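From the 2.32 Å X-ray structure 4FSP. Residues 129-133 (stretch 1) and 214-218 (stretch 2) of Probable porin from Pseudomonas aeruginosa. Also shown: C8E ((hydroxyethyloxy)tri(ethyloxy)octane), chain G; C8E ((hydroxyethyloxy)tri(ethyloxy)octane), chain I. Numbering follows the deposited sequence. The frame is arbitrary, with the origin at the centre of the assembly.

Stretch 1 (129-133) KLPTI
Stretch 2 (214-218) YHYGE

Stretch 2, Y214 to E218, is a segment of a longer β-strand, with phi from -120° to -146° and psi from 116° to 145°. Stretch 1 has no regular secondary structure. K129 (-119°/80°) leads into L130 (-131°/158°), where a type I β-turn begins. P131 (-56°/-22°) and T132 (-101°/-7°) form its corners, and I133 (-163°/108°) returns to an extended conformation. Two backbone hydrogen bonds close the turn: L130 N to I133 O at 2.7 Å and I133 N to L130 O at 2.8 Å. Proline suits the first corner because its ring restricts phi to the value needed there.

The turn lies against one face of the strand, with P131 CA 6.8 Å from H215 CA and T132 CA 5.8 Å from G217 CA. No direct hydrogen bond joins the stretches, so packing and one water hold the contact, which buries 211 Å² in all. Strand alternation sends the CA-to-CB bond of H215 toward the turn and those of Y214, Y216 and E218 away from it.

H215 (chi1 -66°, m; chi2 -101°) lays its imidazole face against P131, whose ring is C-gamma exo. P131 CG is 3.6 Å from H215 CD2, and P131 CD makes a CH-π contact 3.7 Å from the centroid of the H215 ring, 7° off its normal. Proline's CD, bonded to nitrogen, carries slightly polarized hydrogens that suit a π face. L130 (chi1 m, chi2 t) adds an oblique nonpolar contact, CD2 to H215 CE1 at 4.0 Å, while H215 NE2 is hydrogen-bonded elsewhere in the structure.

T132 (chi1 56°, p) uses both its branches. Its methyl packs on the strand backbone, CG2 lying 3.9 Å from G217 N, and its hydroxyl reaches a water, OG1 to water O 2.6 Å. That water donates to Y216 O, its oxygen 2.7 Å from that acceptor, and so bridges the stretches. Glycine suits position 217 because an ideal CB there would lie 2.9 Å from T132 CB, a clash.

On the strand's other face, Y214 (chi1 169°, chi2 86°) and Y216 (chi1 177°, chi2 85°) meet the detergent C8E. Chain I places C7 over one face of the Y214 ring, and chain G places C8 over one face of the Y216 ring; such broad aromatic surfaces suit flexible amphiphilic chains. E218 (chi1 175°, chi2 179°, chi3 -28°) extends so that its OE1 accepts a short hydrogen bond from Y216 OH, at 2.5 Å.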

ATOM      1  N   LYS A 129      -6.384  -2.945  -1.726  1.00 40.02           N
ATOM      2  CA  LYS A 129      -5.699  -1.660  -1.824  1.00 37.01           C
ATOM      3  C   LYS A 129      -6.648  -0.540  -1.431  1.00 28.87           C
ATOM      4  O   LYS A 129      -7.201   0.142  -2.291  1.00 26.13           O
ATOM      5  CB  LYS A 129      -5.185  -1.425  -3.247  1.00 36.57           C
ATOM      6  CG  LYS A 129      -4.173  -2.459  -3.731  1.00 49.76           C
ATOM      7  CD  LYS A 129      -3.305  -1.897  -4.858  1.00 63.68           C
ATOM      8  CE  LYS A 129      -2.876  -0.438  -4.593  1.00 72.42           C
ATOM      9  NZ  LYS A 129      -2.070  -0.233  -3.347  1.00 72.98           N
ATOM     10  N   LEU A 130      -6.819  -0.335  -0.128  1.00 32.32           N
ATOM     11  CA  LEU A 130      -7.784   0.650   0.375  1.00 25.05           C
ATOM     12  C   LEU A 130      -7.167   1.579   1.426  1.00 23.10           C
ATOM     13  O   LEU A 130      -6.166   1.226   2.068  1.00 23.85           O
ATOM     14  CB  LEU A 130      -8.991  -0.082   0.976  1.00 24.28           C
ATOM     15  CG  LEU A 130      -9.756  -1.019   0.053  1.00 28.42           C
ATOM     16  CD1 LEU A 130     -10.690  -1.885   0.894  1.00 24.03           C
ATOM     17  CD2 LEU A 130     -10.541  -0.203  -0.976  1.00 25.76           C
ATOM     18  N   PRO A 131      -7.771   2.761   1.629  1.00 25.25           N
ATOM     19  CA  PRO A 131      -7.203   3.708   2.597  1.00 22.12           C
ATOM     20  C   PRO A 131      -7.046   3.102   3.988  1.00 23.54           C
ATOM     21  O   PRO A 131      -6.242   3.578   4.794  1.00 28.08           O
ATOM     22  CB  PRO A 131      -8.252   4.845   2.631  1.00 26.14           C
ATOM     23  CG  PRO A 131      -8.871   4.816   1.258  1.00 26.32           C
ATOM     24  CD  PRO A 131      -8.930   3.330   0.910  1.00 18.32           C
ATOM     25  N   THR A 132      -7.809   2.050   4.263  1.00 23.26           N
ATOM     26  CA  THR A 132      -7.791   1.408   5.573  1.00 18.46           C
ATOM     27  C   THR A 132      -6.964   0.138   5.570  1.00 26.54           C
ATOM     28  O   THR A 132      -6.769  -0.481   6.621  1.00 28.21           O
ATOM     29  CB  THR A 132      -9.207   0.999   6.000  1.00 23.94           C
ATOM     30  OG1 THR A 132      -9.765   0.147   4.993  1.00 24.24           O
ATOM     31  CG2 THR A 132     -10.095   2.229   6.157  1.00 22.01           C
ATOM     32  N   ILE A 133      -6.523  -0.273   4.384  1.00 20.71           N
ATOM     33  CA  ILE A 133      -5.688  -1.459   4.263  1.00 20.96           C
ATOM     34  C   ILE A 133      -4.970  -1.492   2.915  1.00 26.30           C
ATOM     35  O   ILE A 133      -5.600  -1.681   1.872  1.00 27.40           O
ATOM     36  CB  ILE A 133      -6.494  -2.747   4.536  1.00 28.72           C
ATOM     37  CG1 ILE A 133      -5.722  -3.977   4.037  1.00 34.35           C
ATOM     38  CG2 ILE A 133      -7.895  -2.647   3.920  1.00 23.23           C
ATOM     39  CD1 ILE A 133      -6.362  -5.293   4.433  1.00 30.35           C
ATOM     40  N   TYR A 214     -14.751   8.154   0.746  1.00 24.77           N
ATOM     41  CA  TYR A 214     -15.000   7.831   2.144  1.00 25.11           C
ATOM     42  C   TYR A 214     -14.786   6.336   2.350  1.00 23.48           C
ATOM     43  O   TYR A 214     -15.292   5.518   1.574  1.00 23.44           O
ATOM     44  CB  TYR A 214     -16.435   8.189   2.565  1.00 19.64           C
ATOM     45  CG  TYR A 214     -16.741   7.613   3.914  1.00 25.12           C
ATOM     46  CD1 TYR A 214     -16.405   8.300   5.068  1.00 24.51           C
ATOM     47  CD2 TYR A 214     -17.306   6.346   4.042  1.00 20.87           C
ATOM     48  CE1 TYR A 214     -16.651   7.749   6.321  1.00 23.28           C
ATOM     49  CE2 TYR A 214     -17.530   5.785   5.273  1.00 20.78           C
ATOM     50  CZ  TYR A 214     -17.214   6.489   6.413  1.00 27.05           C
ATOM     51  OH  TYR A 214     -17.470   5.910   7.641  1.00 27.38           O
ATOM     52  N   HIS A 215     -14.069   5.962   3.405  1.00 24.30           N
ATOM     53  CA  HIS A 215     -13.896   4.541   3.722  1.00 20.49           C
ATOM     54  C   HIS A 215     -13.958   4.291   5.218  1.00 28.74           C
ATOM     55  O   HIS A 215     -13.493   5.111   6.028  1.00 29.21           O
ATOM     56  CB  HIS A 215     -12.586   3.997   3.153  1.00 17.56           C
ATOM     57  CG  HIS A 215     -12.564   3.975   1.657  1.00 24.80           C
ATOM     58  ND1 HIS A 215     -12.781   2.829   0.932  1.00 24.47           N
ATOM     59  CD2 HIS A 215     -12.399   4.973   0.755  1.00 20.20           C
ATOM     60  CE1 HIS A 215     -12.726   3.111  -0.361  1.00 23.09           C
ATOM     61  NE2 HIS A 215     -12.513   4.407  -0.494  1.00 23.93           N
ATOM     62  N   TYR A 216     -14.556   3.157   5.570  1.00 22.80           N
ATOM     63  CA  TYR A 216     -14.697   2.745   6.956  1.00 24.96           C
ATOM     64  C   TYR A 216     -13.994   1.403   7.134  1.00 31.73           C
ATOM     65  O   TYR A 216     -14.146   0.501   6.311  1.00 33.75           O
ATOM     66  CB  TYR A 216     -16.178   2.608   7.320  1.00 21.94           C
ATOM     67  CG  TYR A 216     -16.380   2.113   8.721  1.00 26.67           C
ATOM     68  CD1 TYR A 216     -16.379   2.997   9.794  1.00 25.46           C
ATOM     69  CD2 TYR A 216     -16.562   0.761   8.981  1.00 24.46           C
ATOM     70  CE1 TYR A 216     -16.556   2.546  11.086  1.00 24.66           C
ATOM     71  CE2 TYR A 216     -16.739   0.300  10.265  1.00 24.69           C
ATOM     72  CZ  TYR A 216     -16.729   1.200  11.320  1.00 30.72           C
ATOM     73  OH  TYR A 216     -16.908   0.762  12.614  1.00 33.26           O
ATOM     74  N   GLY A 217     -13.224   1.269   8.202  1.00 25.88           N
ATOM     75  CA  GLY A 217     -12.571   0.012   8.486  1.00 20.36           C
ATOM     76  C   GLY A 217     -12.681  -0.281   9.964  1.00 25.83           C
ATOM     77  O   GLY A 217     -12.610   0.629  10.798  1.00 36.27           O
ATOM     78  N   GLU A 218     -12.830  -1.553  10.308  1.00 23.04           N
ATOM     79  CA  GLU A 218     -12.973  -1.916  11.708  1.00 23.28           C
ATOM     80  C   GLU A 218     -12.316  -3.253  11.974  1.00 31.40           C
ATOM     81  O   GLU A 218     -12.741  -4.271  11.420  1.00 32.71           O
ATOM     82  CB  GLU A 218     -14.473  -1.983  12.074  1.00 29.42           C
ATOM     83  CG  GLU A 218     -14.744  -2.463  13.491  1.00 33.77           C
ATOM     84  CD  GLU A 218     -16.222  -2.488  13.841  1.00 36.46           C
ATOM     85  OE1 GLU A 218     -16.999  -1.692  13.262  1.00 38.95           O
ATOM     86  OE2 GLU A 218     -16.612  -3.312  14.695  1.00 40.05           O
TER
HETATM   87  C1  C8E G 406     -18.552  -0.065  16.162  1.00 65.25           C
HETATM   88  C2  C8E G 406     -19.995  -0.190  15.709  1.00 63.58           C
HETATM   89  C3  C8E G 406     -20.456   1.154  15.176  1.00 61.17           C
HETATM   90  C4  C8E G 406     -21.077   0.968  13.802  1.00 59.86           C
HETATM   91  C5  C8E G 406     -20.446   1.936  12.815  1.00 52.53           C
HETATM   92  C6  C8E G 406     -20.660   1.463  11.387  1.00 46.99           C
HETATM   93  C7  C8E G 406     -20.525   2.638  10.429  1.00 46.29           C
HETATM   94  C8  C8E G 406     -20.247   2.150   9.019  1.00 42.20           C
HETATM   95  O9  C8E G 406     -20.960   2.913   8.066  1.00 47.12           O
HETATM   96  C10 C8E G 406     -20.188   3.166   6.910  1.00 35.96           C
HETATM   97  C11 C8E G 406     -21.085   3.234   5.679  1.00 38.89           C
HETATM   98  O12 C8E G 406     -20.311   3.560   4.546  1.00 49.18           O
HETATM   99  C13 C8E G 406     -21.064   3.558   3.352  1.00 50.78           C
HETATM  100  C14 C8E G 406     -20.156   3.319   2.149  1.00 45.85           C
HETATM  101  C4  C8E I 408     -21.043   8.634   2.177  1.00 34.04           C
HETATM  102  C5  C8E I 408     -20.470   8.762   3.580  1.00 35.73           C
HETATM  103  C6  C8E I 408     -21.103   7.796   4.577  1.00 30.95           C
HETATM  104  C7  C8E I 408     -20.675   8.218   5.978  1.00 38.34           C
HETATM  105  C8  C8E I 408     -21.227   7.329   7.084  1.00 37.19           C
HETATM  106  O9  C8E I 408     -20.508   7.565   8.281  1.00 41.94           O
HETATM  107  C10 C8E I 408     -21.213   7.162   9.441  1.00 44.48           C
HETATM  108  C11 C8E I 408     -20.289   7.258  10.649  1.00 50.69           C
HETATM  109  O12 C8E I 408     -20.855   6.673  11.807  1.00 54.32           O
HETATM  110  O   HOH W   1     -12.258   0.531   4.366  1.00 24.85           O